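Local coordinates for Cas13d (uncultured Ruminococcus sp, PDB 6IV9), which binds CRISPR RNA and, as an effector with two HEPN domains, probably matures the precursor crRNA and cleaves target RNA, at residues S401-L406 and E459-H464; D408-C413 and R455-N460; C290-K295 and R744-I749. The protein carries 2 engineered substitutions. All coordinates share one frame; numbering follows the deposited sequence.

Contact 1 (S401-L406 and E459-H464); sequences SKMYKL and ENIADH. With nucleotides of chain B.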
loop_
_atom_site.group_PDB
_atom_site.type_symbol
_atom_site.label_atom_id
_atom_site.label_comp_id
_atom_site.label_asym_id
_atom_site.label_seq_id
_atom_site.Cartn_x
_atom_site.Cartn_y
_atom_site.Cartn_z
ATOM N N SER A 401 20.273 -0.484 14.208
ATOM C CA SER A 401 19.947 0.233 12.954
ATOM C C SER A 401 21.203 0.897 12.394
ATOM O O SER A 401 21.426 0.812 11.208
ATOM C CB SER A 401 18.883 1.240 13.191
ATOM O OG SER A 401 17.667 0.594 13.473
ATOM N N LYS A 402 21.985 1.536 13.254
ATOM C CA LYS A 402 23.216 2.202 12.773
ATOM C C LYS A 402 24.174 1.140 12.234
ATOM O O LYS A 402 24.720 1.337 11.182
ATOM C CB LYS A 402 23.843 3.059 13.874
ATOM C CG LYS A 402 25.173 3.687 13.506
ATOM C CD LYS A 402 25.733 4.607 14.544
ATOM C CE LYS A 402 24.892 5.836 14.779
ATOM N NZ LYS A 402 24.812 6.708 13.589
ATOM N N MET A 403 24.301 0.025 12.939
ATOM C CA MET A 403 25.243 -1.038 12.538
ATOM C C MET A 403 24.847 -1.589 11.170
ATOM O O MET A 403 25.724 -1.778 10.354
ATOM C CB MET A 403 25.239 -2.167 13.565
ATOM C CG MET A 403 26.298 -3.210 13.332
ATOM S SD MET A 403 26.517 -4.304 14.756
ATOM C CE MET A 403 24.871 -4.969 14.907
ATOM N N TYR A 404 23.558 -1.825 10.959
ATOM C CA TYR A 404 23.055 -2.356 9.670
ATOM C C TYR A 404 23.274 -1.360 8.535
ATOM O O TYR A 404 23.539 -1.817 7.451
ATOM C CB TYR A 404 21.622 -2.860 9.796
ATOM C CG TYR A 404 21.516 -4.115 10.617
ATOM C CD1 TYR A 404 22.648 -4.738 11.100
ATOM C CD2 TYR A 404 20.289 -4.664 10.937
ATOM C CE1 TYR A 404 22.570 -5.878 11.874
ATOM C CE2 TYR A 404 20.194 -5.811 11.699
ATOM C CZ TYR A 404 21.338 -6.417 12.170
ATOM O OH TYR A 404 21.261 -7.532 12.935
ATOM N N LYS A 405 23.118 -0.065 8.798
ATOM C CA LYS A 405 23.323 0.944 7.732
ATOM C C LYS A 405 24.781 0.881 7.277
ATOM O O LYS A 405 25.032 0.868 6.099
ATOM C CB LYS A 405 23.013 2.347 8.255
ATOM C CG LYS A 405 21.557 2.770 8.205
ATOM C CD LYS A 405 21.331 4.211 8.533
ATOM C CE LYS A 405 19.955 4.708 8.167
ATOM N NZ LYS A 405 18.900 4.104 9.009
ATOM N N LEU A 406 25.700 0.807 8.228
ATOM C CA LEU A 406 27.134 0.746 7.875
ATOM C C LEU A 406 27.422 -0.523 7.077
ATOM O O LEU A 406 28.083 -0.425 6.081
ATOM C CB LEU A 406 27.946 0.791 9.169
ATOM C CG LEU A 406 27.884 2.130 9.887
ATOM C CD1 LEU A 406 28.358 2.022 11.318
ATOM C CD2 LEU A 406 28.666 3.176 9.129
ATOM N N GLU A 459 33.659 -6.655 11.498
ATOM C CA GLU A 459 34.140 -6.714 12.900
ATOM C C GLU A 459 34.514 -5.304 13.351
ATOM O O GLU A 459 34.218 -4.945 14.474
ATOM C CB GLU A 459 35.316 -7.678 13.015
ATOM C CG GLU A 459 34.954 -8.949 13.743
ATOM C CD GLU A 459 35.465 -10.239 13.138
ATOM O OE1 GLU A 459 36.563 -10.229 12.556
ATOM O OE2 GLU A 459 34.762 -11.257 13.269
ATOM N N ASN A 460 35.130 -4.542 12.463
ATOM C CA ASN A 460 35.536 -3.155 12.790
ATOM C C ASN A 460 34.290 -2.333 13.120
ATOM O O ASN A 460 34.306 -1.593 14.092
ATOM C CB ASN A 460 36.260 -2.516 11.610
ATOM C CG ASN A 460 36.869 -1.184 11.976
ATOM O OD1 ASN A 460 37.299 -0.995 13.099
ATOM N ND2 ASN A 460 36.894 -0.253 11.046
ATOM N N ILE A 461 33.238 -2.482 12.322
ATOM C CA ILE A 461 32.000 -1.703 12.571
ATOM C C ILE A 461 31.453 -2.079 13.942
ATOM O O ILE A 461 31.151 -1.189 14.692
ATOM C CB ILE A 461 30.945 -2.024 11.500
ATOM C CG1 ILE A 461 31.243 -1.373 10.154
ATOM C CG2 ILE A 461 29.569 -1.655 12.009
ATOM C CD1 ILE A 461 30.466 -1.957 9.029
ATOM N N ALA A 462 31.390 -3.371 14.240
ATOM C CA ALA A 462 30.838 -3.879 15.518
ATOM C C ALA A 462 31.645 -3.326 16.696
ATOM O O ALA A 462 31.050 -3.024 17.704
ATOM C CB ALA A 462 30.818 -5.377 15.515
ATOM N N ASP A 463 32.954 -3.186 16.529
ATOM C CA ASP A 463 33.880 -2.632 17.553
ATOM C C ASP A 463 33.548 -1.164 17.833
ATOM O O ASP A 463 33.869 -0.689 18.902
ATOM C CB ASP A 463 35.337 -2.765 17.120
ATOM C CG ASP A 463 35.889 -4.173 17.212
ATOM O OD1 ASP A 463 35.211 -5.035 17.775
ATOM O OD2 ASP A 463 36.991 -4.384 16.723
ATOM N N HIS A 464 32.998 -0.455 16.859
ATOM C CA HIS A 464 32.694 0.980 17.081
ATOM C C HIS A 464 31.237 1.178 17.464
ATOM O O HIS A 464 30.872 2.301 17.735
ATOM C CB HIS A 464 32.975 1.787 15.820
ATOM C CG HIS A 464 34.416 2.008 15.534
ATOM N ND1 HIS A 464 35.200 1.054 14.982
ATOM C CD2 HIS A 464 35.198 3.081 15.709
ATOM C CE1 HIS A 464 36.409 1.520 14.829
ATOM N NE2 HIS A 464 36.430 2.754 15.256
ATOM P P C B 45 23.674 9.516 15.744
ATOM O OP1 C B 45 24.327 10.219 16.892
ATOM O OP2 C B 45 24.532 9.255 14.551
ATOM O "O5'" C B 45 23.133 8.091 16.186
ATOM C "C5'" C B 45 22.340 7.976 17.365
ATOM C "C4'" C B 45 22.199 6.517 17.683
ATOM O "O4'" C B 45 23.424 6.037 18.293
ATOM C "C3'" C B 45 21.148 6.151 18.719
ATOM O "O3'" C B 45 19.867 6.050 18.139
ATOM C "C2'" C B 45 21.595 4.752 19.098
ATOM O "O2'" C B 45 21.353 3.724 18.177
ATOM C "C1'" C B 45 23.110 4.920 19.119
ATOM N N1 C B 45 23.583 5.083 20.512
ATOM C C2 C B 45 23.966 6.325 21.013
ATOM O O2 C B 45 24.000 7.297 20.250
ATOM N N3 C B 45 24.343 6.423 22.311
ATOM C C4 C B 45 24.301 5.346 23.100
ATOM N N4 C B 45 24.679 5.484 24.370
ATOM C C5 C B 45 23.871 4.079 22.623
ATOM C C6 C B 45 23.528 3.991 21.338
ATOM P P A B 44 20.257 8.172 10.615
ATOM O OP1 A B 44 21.422 7.296 10.388
ATOM O OP2 A B 44 18.972 7.496 10.990
ATOM O "O5'" A B 44 20.412 9.372 11.663
ATOM C "C5'" A B 44 21.705 10.068 11.747
ATOM C "C4'" A B 44 21.833 10.823 13.047
ATOM O "O4'" A B 44 20.862 11.902 13.117
ATOM C "C3'" A B 44 21.563 9.946 14.274
ATOM O "O3'" A B 44 22.390 10.341 15.377
ATOM C "C2'" A B 44 20.098 10.215 14.541
ATOM O "O2'" A B 44 19.719 10.038 15.880
ATOM C "C1'" A B 44 20.010 11.693 14.230
ATOM N N9 A B 44 18.673 12.107 13.840
ATOM C C8 A B 44 17.775 11.506 12.982
ATOM N N7 A B 44 16.669 12.187 12.815
ATOM C C5 A B 44 16.854 13.315 13.605
ATOM C C6 A B 44 16.056 14.434 13.842
ATOM N N6 A B 44 14.848 14.596 13.303
ATOM N N1 A B 44 16.532 15.386 14.680
ATOM C C2 A B 44 17.750 15.221 15.212
ATOM N N3 A B 44 18.604 14.213 15.052
ATOM C C4 A B 44 18.087 13.281 14.232
#

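Contact 2 (D408-C413 and R455-N460); sequences DFLLFC and RNDFEN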
loop_
_atom_site.group_PDB
_atom_site.type_symbol
_atom_site.label_atom_id
_atom_site.label_comp_id
_atom_site.label_asym_id
_atom_site.label_seq_id
_atom_site.Cartn_x
_atom_site.Cartn_y
_atom_site.Cartn_z
ATOM N N ASP A 408 25.264 -2.422 5.323
ATOM C CA ASP A 408 24.532 -2.319 4.039
ATOM C C ASP A 408 25.284 -1.361 3.106
ATOM O O ASP A 408 25.373 -1.641 1.936
ATOM C CB ASP A 408 23.087 -1.881 4.276
ATOM C CG ASP A 408 22.210 -2.947 4.911
ATOM O OD1 ASP A 408 22.703 -4.035 5.158
ATOM O OD2 ASP A 408 21.043 -2.684 5.127
ATOM N N PHE A 409 25.819 -0.275 3.649
ATOM C CA PHE A 409 26.541 0.714 2.818
ATOM C C PHE A 409 27.776 0.087 2.165
ATOM O O PHE A 409 28.008 0.359 1.015
ATOM C CB PHE A 409 26.926 1.941 3.630
ATOM C CG PHE A 409 27.539 3.016 2.779
ATOM C CD1 PHE A 409 26.759 3.791 1.944
ATOM C CD2 PHE A 409 28.903 3.220 2.775
ATOM C CE1 PHE A 409 27.322 4.780 1.159
ATOM C CE2 PHE A 409 29.467 4.198 1.979
ATOM C CZ PHE A 409 28.676 4.975 1.179
ATOM N N LEU A 410 28.528 -0.715 2.904
ATOM C CA LEU A 410 29.727 -1.362 2.326
ATOM C C LEU A 410 29.294 -2.280 1.184
ATOM O O LEU A 410 29.919 -2.260 0.158
ATOM C CB LEU A 410 30.387 -2.202 3.413
ATOM C CG LEU A 410 31.095 -1.437 4.521
ATOM C CD1 LEU A 410 31.771 -2.411 5.459
ATOM C CD2 LEU A 410 32.102 -0.466 3.946
ATOM N N LEU A 411 28.244 -3.062 1.397
ATOM C CA LEU A 411 27.740 -3.976 0.342
ATOM C C LEU A 411 27.244 -3.162 -0.854
ATOM O O LEU A 411 27.492 -3.550 -1.961
ATOM C CB LEU A 411 26.596 -4.796 0.928
ATOM C CG LEU A 411 26.973 -5.713 2.086
ATOM C CD1 LEU A 411 25.818 -6.622 2.430
ATOM C CD2 LEU A 411 28.205 -6.519 1.741
ATOM N N PHE A 412 26.550 -2.067 -0.591
ATOM C CA PHE A 412 26.004 -1.232 -1.682
ATOM C C PHE A 412 27.142 -0.703 -2.554
ATOM O O PHE A 412 27.099 -0.839 -3.749
ATOM C CB PHE A 412 25.289 -0.040 -1.055
ATOM C CG PHE A 412 25.027 1.128 -1.966
ATOM C CD1 PHE A 412 24.417 0.959 -3.191
ATOM C CD2 PHE A 412 25.357 2.408 -1.576
ATOM C CE1 PHE A 412 24.171 2.038 -4.014
ATOM C CE2 PHE A 412 25.105 3.485 -2.398
ATOM C CZ PHE A 412 24.516 3.297 -3.615
ATOM N N CYS A 413 28.174 -0.160 -1.930
ATOM C CA CYS A 413 29.331 0.392 -2.676
ATOM C C CYS A 413 30.034 -0.719 -3.462
ATOM O O CYS A 413 30.470 -0.486 -4.562
ATOM C CB CYS A 413 30.271 1.106 -1.722
ATOM S SG CYS A 413 29.579 2.662 -1.122
ATOM N N ARG A 455 34.651 -9.542 6.220
ATOM C CA ARG A 455 34.619 -9.994 7.628
ATOM C C ARG A 455 35.349 -8.986 8.513
ATOM O O ARG A 455 34.781 -8.596 9.502
ATOM C CB ARG A 455 35.327 -11.347 7.726
ATOM C CG ARG A 455 35.797 -11.726 9.120
ATOM C CD ARG A 455 36.498 -13.072 9.152
ATOM N NE ARG A 455 35.923 -13.980 10.131
ATOM C CZ ARG A 455 35.550 -15.244 9.901
ATOM N NH1 ARG A 455 35.929 -15.871 8.801
ATOM N NH2 ARG A 455 34.802 -15.882 10.777
ATOM N N ASN A 456 36.546 -8.565 8.129
ATOM C CA ASN A 456 37.314 -7.622 8.978
ATOM C C ASN A 456 36.577 -6.287 9.078
ATOM O O ASN A 456 36.572 -5.703 10.149
ATOM C CB ASN A 456 38.755 -7.477 8.500
ATOM C CG ASN A 456 39.486 -8.798 8.446
ATOM O OD1 ASN A 456 39.219 -9.700 9.225
ATOM N ND2 ASN A 456 40.414 -8.918 7.523
ATOM N N ASP A 457 35.999 -5.828 7.970
ATOM C CA ASP A 457 35.246 -4.549 7.966
ATOM C C ASP A 457 34.044 -4.666 8.908
ATOM O O ASP A 457 33.786 -3.728 9.647
ATOM C CB ASP A 457 34.797 -4.195 6.550
ATOM C CG ASP A 457 35.887 -3.592 5.683
ATOM O OD1 ASP A 457 36.846 -3.070 6.227
ATOM O OD2 ASP A 457 35.756 -3.649 4.476
ATOM N N PHE A 458 33.316 -5.777 8.849
ATOM C CA PHE A 458 32.136 -5.937 9.732
ATOM C C PHE A 458 32.566 -5.968 11.197
ATOM O O PHE A 458 31.888 -5.399 12.019
ATOM C CB PHE A 458 31.303 -7.157 9.351
ATOM C CG PHE A 458 30.381 -6.936 8.185
ATOM C CD1 PHE A 458 30.705 -6.033 7.197
ATOM C CD2 PHE A 458 29.200 -7.635 8.072
ATOM C CE1 PHE A 458 29.874 -5.833 6.113
ATOM C CE2 PHE A 458 28.370 -7.434 6.988
ATOM C CZ PHE A 458 28.711 -6.536 6.013
ATOM N N GLU A 459 33.659 -6.655 11.498
ATOM C CA GLU A 459 34.140 -6.714 12.900
ATOM C C GLU A 459 34.514 -5.304 13.351
ATOM O O GLU A 459 34.218 -4.945 14.474
ATOM C CB GLU A 459 35.316 -7.678 13.015
ATOM C CG GLU A 459 34.954 -8.949 13.743
ATOM C CD GLU A 459 35.465 -10.239 13.138
ATOM O OE1 GLU A 459 36.563 -10.229 12.556
ATOM O OE2 GLU A 459 34.762 -11.257 13.269
ATOM N N ASN A 460 35.130 -4.542 12.463
ATOM C CA ASN A 460 35.536 -3.155 12.790
ATOM C C ASN A 460 34.290 -2.333 13.120
ATOM O O ASN A 460 34.306 -1.593 14.092
ATOM C CB ASN A 460 36.260 -2.516 11.610
ATOM C CG ASN A 460 36.869 -1.184 11.976
ATOM O OD1 ASN A 460 37.299 -0.995 13.099
ATOM N ND2 ASN A 460 36.894 -0.253 11.046
#

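Contact 3 (C290-K295 and R744-I749); sequences CVFHDK and RYVIAI. With nucleotides of chain B.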
loop_
_atom_site.group_PDB
_atom_site.type_symbol
_atom_site.label_atom_id
_atom_site.label_comp_id
_atom_site.label_asym_id
_atom_site.label_seq_id
_atom_site.Cartn_x
_atom_site.Cartn_y
_atom_site.Cartn_z
ATOM N N CYS A 290 -12.611 11.288 -9.114
ATOM C CA CYS A 290 -12.057 10.780 -10.382
ATOM C C CYS A 290 -12.062 9.257 -10.447
ATOM O O CYS A 290 -11.981 8.758 -11.531
ATOM C CB CYS A 290 -10.622 11.234 -10.542
ATOM S SG CYS A 290 -10.494 13.010 -10.823
ATOM N N VAL A 291 -12.075 8.577 -9.308
ATOM C CA VAL A 291 -12.027 7.091 -9.326
ATOM C C VAL A 291 -13.360 6.473 -8.900
ATOM O O VAL A 291 -13.453 5.269 -8.940
ATOM C CB VAL A 291 -10.855 6.583 -8.477
ATOM C CG1 VAL A 291 -9.529 6.974 -9.083
ATOM C CG2 VAL A 291 -10.952 7.102 -7.065
ATOM N N PHE A 292 -14.323 7.292 -8.496
ATOM C CA PHE A 292 -15.674 6.816 -8.114
ATOM C C PHE A 292 -16.726 7.684 -8.809
ATOM O O PHE A 292 -16.470 8.825 -9.067
ATOM C CB PHE A 292 -15.845 6.792 -6.601
ATOM C CG PHE A 292 -15.081 5.678 -5.946
ATOM C CD1 PHE A 292 -15.465 4.364 -6.111
ATOM C CD2 PHE A 292 -13.962 5.946 -5.197
ATOM C CE1 PHE A 292 -14.754 3.340 -5.517
ATOM C CE2 PHE A 292 -13.248 4.924 -4.612
ATOM C CZ PHE A 292 -13.644 3.628 -4.775
ATOM N N HIS A 293 -17.887 7.119 -9.089
ATOM C CA HIS A 293 -18.928 7.904 -9.791
ATOM C C HIS A 293 -19.866 8.573 -8.788
ATOM O O HIS A 293 -20.026 8.078 -7.684
ATOM C CB HIS A 293 -19.634 7.049 -10.845
ATOM C CG HIS A 293 -18.698 6.543 -11.884
ATOM N ND1 HIS A 293 -17.556 5.860 -11.569
ATOM C CD2 HIS A 293 -18.696 6.668 -13.219
ATOM C CE1 HIS A 293 -16.911 5.554 -12.663
ATOM N NE2 HIS A 293 -17.588 6.039 -13.687
ATOM N N ASP A 294 -20.484 9.660 -9.216
ATOM C CA ASP A 294 -21.462 10.384 -8.372
ATOM C C ASP A 294 -22.826 9.696 -8.476
ATOM O O ASP A 294 -22.929 8.686 -9.148
ATOM C CB ASP A 294 -21.536 11.861 -8.744
ATOM C CG ASP A 294 -22.019 12.122 -10.155
ATOM O OD1 ASP A 294 -22.691 11.262 -10.726
ATOM O OD2 ASP A 294 -21.704 13.188 -10.661
ATOM N N LYS A 295 -23.853 10.323 -7.899
ATOM C CA LYS A 295 -25.234 9.781 -7.860
ATOM C C LYS A 295 -25.757 9.567 -9.280
ATOM O O LYS A 295 -26.505 8.624 -9.490
ATOM C CB LYS A 295 -26.147 10.758 -7.116
ATOM C CG LYS A 295 -27.645 10.506 -7.249
ATOM C CD LYS A 295 -28.490 11.774 -7.182
ATOM C CE LYS A 295 -29.967 11.556 -7.439
ATOM N NZ LYS A 295 -30.814 12.123 -6.362
ATOM N N ARG A 744 -10.167 -5.143 -0.959
ATOM C CA ARG A 744 -10.420 -6.010 -2.137
ATOM C C ARG A 744 -11.799 -5.691 -2.715
ATOM O O ARG A 744 -11.956 -5.757 -3.899
ATOM C CB ARG A 744 -10.326 -7.484 -1.740
ATOM C CG ARG A 744 -8.947 -7.914 -1.283
ATOM C CD ARG A 744 -8.038 -8.005 -2.477
ATOM N NE ARG A 744 -8.353 -9.145 -3.294
ATOM C CZ ARG A 744 -8.163 -10.395 -2.927
ATOM N NH1 ARG A 744 -7.466 -10.672 -1.851
ATOM N NH2 ARG A 744 -8.656 -11.372 -3.647
ATOM N N TYR A 745 -12.768 -5.474 -1.835
ATOM C CA TYR A 745 -14.166 -5.134 -2.193
ATOM C C TYR A 745 -14.243 -3.730 -2.797
ATOM O O TYR A 745 -15.012 -3.495 -3.695
ATOM C CB TYR A 745 -15.116 -5.504 -1.055
ATOM C CG TYR A 745 -15.055 -6.978 -0.792
ATOM C CD1 TYR A 745 -14.118 -7.498 0.073
ATOM C CD2 TYR A 745 -15.858 -7.857 -1.485
ATOM C CE1 TYR A 745 -14.009 -8.854 0.281
ATOM C CE2 TYR A 745 -15.761 -9.217 -1.293
ATOM C CZ TYR A 745 -14.827 -9.721 -0.412
ATOM O OH TYR A 745 -14.708 -11.060 -0.232
ATOM N N VAL A 746 -13.431 -2.827 -2.271
ATOM C CA VAL A 746 -13.367 -1.439 -2.793
ATOM C C VAL A 746 -12.886 -1.503 -4.244
ATOM O O VAL A 746 -13.444 -0.840 -5.055
ATOM C CB VAL A 746 -12.449 -0.554 -1.941
ATOM C CG1 VAL A 746 -12.264 0.788 -2.605
ATOM C CG2 VAL A 746 -12.988 -0.399 -0.528
ATOM N N ILE A 747 -11.895 -2.340 -4.524
ATOM C CA ILE A 747 -11.403 -2.485 -5.924
ATOM C C ILE A 747 -12.560 -3.022 -6.773
ATOM O O ILE A 747 -12.766 -2.538 -7.857
ATOM C CB ILE A 747 -10.194 -3.434 -5.966
ATOM C CG1 ILE A 747 -8.971 -2.832 -5.274
ATOM C CG2 ILE A 747 -9.897 -3.870 -7.382
ATOM C CD1 ILE A 747 -7.850 -3.803 -5.086
ATOM N N ALA A 748 -13.310 -3.971 -6.232
ATOM C CA ALA A 748 -14.421 -4.556 -7.004
ATOM C C ALA A 748 -15.451 -3.474 -7.365
ATOM O O ALA A 748 -15.897 -3.453 -8.497
ATOM C CB ALA A 748 -15.031 -5.675 -6.213
ATOM N N ILE A 749 -15.807 -2.607 -6.420
ATOM C CA ILE A 749 -16.792 -1.517 -6.684
ATOM C C ILE A 749 -16.222 -0.537 -7.712
ATOM O O ILE A 749 -16.919 -0.173 -8.633
ATOM C CB ILE A 749 -17.139 -0.775 -5.381
ATOM C CG1 ILE A 749 -17.959 -1.645 -4.434
ATOM C CG2 ILE A 749 -17.830 0.537 -5.686
ATOM C CD1 ILE A 749 -19.267 -2.077 -4.987
ATOM P P A B 27 -8.702 -7.485 -8.688
ATOM O OP1 A B 27 -9.905 -7.117 -7.869
ATOM O OP2 A B 27 -8.564 -6.854 -9.999
ATOM O "O5'" A B 27 -7.315 -7.138 -8.039
ATOM C "C5'" A B 27 -7.122 -7.525 -6.661
ATOM C "C4'" A B 27 -5.777 -7.099 -6.215
ATOM O "O4'" A B 27 -5.594 -7.437 -4.840
ATOM C "C3'" A B 27 -4.623 -7.803 -6.930
ATOM O "O3'" A B 27 -3.986 -6.927 -7.838
ATOM C "C2'" A B 27 -3.633 -8.157 -5.804
ATOM O "O2'" A B 27 -2.317 -7.702 -6.085
ATOM C "C1'" A B 27 -4.243 -7.434 -4.592
ATOM N N9 A B 27 -3.995 -8.098 -3.323
ATOM C C8 A B 27 -3.446 -7.485 -2.226
ATOM N N7 A B 27 -3.225 -8.294 -1.227
ATOM C C5 A B 27 -3.675 -9.526 -1.686
ATOM C C6 A B 27 -3.741 -10.795 -1.082
ATOM N N6 A B 27 -3.308 -11.046 0.157
ATOM N N1 A B 27 -4.219 -11.823 -1.826
ATOM C C2 A B 27 -4.652 -11.563 -3.064
ATOM N N3 A B 27 -4.696 -10.404 -3.713
ATOM C C4 A B 27 -4.172 -9.415 -2.968
#

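Contact 1 (S401-L406 and E459-H464)
Ile461 reaches across from helix 436-464 and settles against Met403 and Leu406 of helix 400-418. The two helices run antiparallel, with segment axes 10.1 Å apart at an angle of 154°. From CB, which points toward the other helix, the isoleucine divides into two branches. Its CG1 branch, turned to the backbone N side (chi1 -75°), passes Leu406 CB and ends in CD1, which lies 3.7 Å from Leu406 CB. The short branch takes the other side: Ile461 CG2 is 3.9 Å from Met403 CG and also 3.9 Å from Leu406 CD1, wedged between the two. Farther along Met403, the sulfur SD comes to 4.5 Å from Ala462 CB, a looser touch.

Helix 400-418 also meets the crRNA. Lys402 CG lies opposite the backbone N (chi1 175°), and bends at chi3 and chi4 bring Lys402 NZ to OP2 of nucleotide C45 of chain B in a 2.7 Å hydrogen bond. Asn340 also accepts from this NZ. Apolar packing thus joins two helices of an all-helical region, one of which meets RNA. Leu406 is covered further by Leu344 of helix 338-347, while Ala462 touches Phe391 in a loop.

Contact 2 (D408-C413 and R455-N460)
Phe412 N donates to Asp408 O at 2.8 Å, and this helical bond spans the turn that holds Leu410 and Leu411 against Asp457 and Phe458. The motif is an antiparallel helix pair, helix 400-418 against helix 436-464, whose segment axes pass 11.2 Å apart at 150°. The second helix is kinked where the amides of Asn456 and Asp457 miss their bonds to the preceding turn.

Leu410 carries most of the contact. From CG its CD1 continues at full extension (chi2 -176°), making that methyl the probing tip. Leu410 CD1 packs 3.7 Å from Asp457 CB, touching the aliphatic root of the aspartate and leaving the carboxylate aside. Leu410 CD1 also meets the edge of the Phe458 ring, near its plane, 4.0 Å from Phe458 CE1; the two side chains lie alongside one another and point opposite ways. A single methyl therefore bridges two consecutive residues of the other helix.

Trp451 of its own helix and Met383 of helix 376-386 also touch the phenylalanine. Arg380 of helix 376-386 forms a salt bridge with Asp408. Leu411 adds a lighter touch from beside Leu410: its CD2 lies 4.3 Å from Phe458 CZ, approaching the ring obliquely.

Contact 3 (C290-K295 and R744-I749)
Phe292 and Val746 make the closer of the two apolar contacts that join the end of helix 267-291 to helix 713-760. Phe292 is the first residue to leave helical geometry. Its ring reaches the long helix with its CZ edge, Phe292 CZ lying 3.8 Å from Val746 CG1, a methyl near the ring plane. On the same ring, Phe292 CE1 lies 4.2 Å from Ile749 CG2, which approaches obliquely. Both aliphatic side chains cross the phenylalanine at about a right angle. Ala184 and Thr188 of helix 168-197 add to the packing around Phe292.

Hydrogen bonds reinforce the junction from further along helix 713-760: His750 ND1 bonds to Val291 O, and Glu753 OE1 accepts from His293 N. His293 probably corresponds to the histidine of the HEPN R-X4-H motif, whose arginine appears to have been replaced in this engineered protein.

The third kind of contact is with RNA. Arg744, bent at chi2 and chi3, lays its guanidinium nearly parallel to the base of nucleotide A27 of chain B. N3 of that base sits 3.3 Å above the guanidinium plane, toward its rim. NH1 of Arg744 also bonds to Phe913 O, and Phe913 makes a cation-pi contact with the group. Were Arg744 replaced by an alanine, the A27 base would probably lose its flat cationic neighbour and Phe913 O this donor. Ile747 CG2 comes 3.3 Å from OP1 of A27.

One short helical segment is thus apolar where it packs on Phe292 and cationic where Arg744 lies against A27, joining the probable HEPN motif region to the crRNA.

How the contacts relate
From the N terminus, the chain first reaches 290-295, where contact 3 opens its long loop; that loop closes only at 744-749, tying the end of helix 267-291 to helix 713-760. Contacts 1 and 2 both lie within it and join helices 400-418 and 436-464. Segment 401-406 opens contact 1 and 408-413 opens contact 2; the return strikes 455-460 first and 459-464 next. Contact 2 is therefore enclosed by contact 1, as expected of antiparallel helices, and they share Glu459 and Asn460. Their centres are 8 Å apart, joined by Ile461 CD1 and Leu410 CD1 at 3.8 Å. Contact 3 lies about 48 Å from contact 1, centre to centre, across the chain's centre.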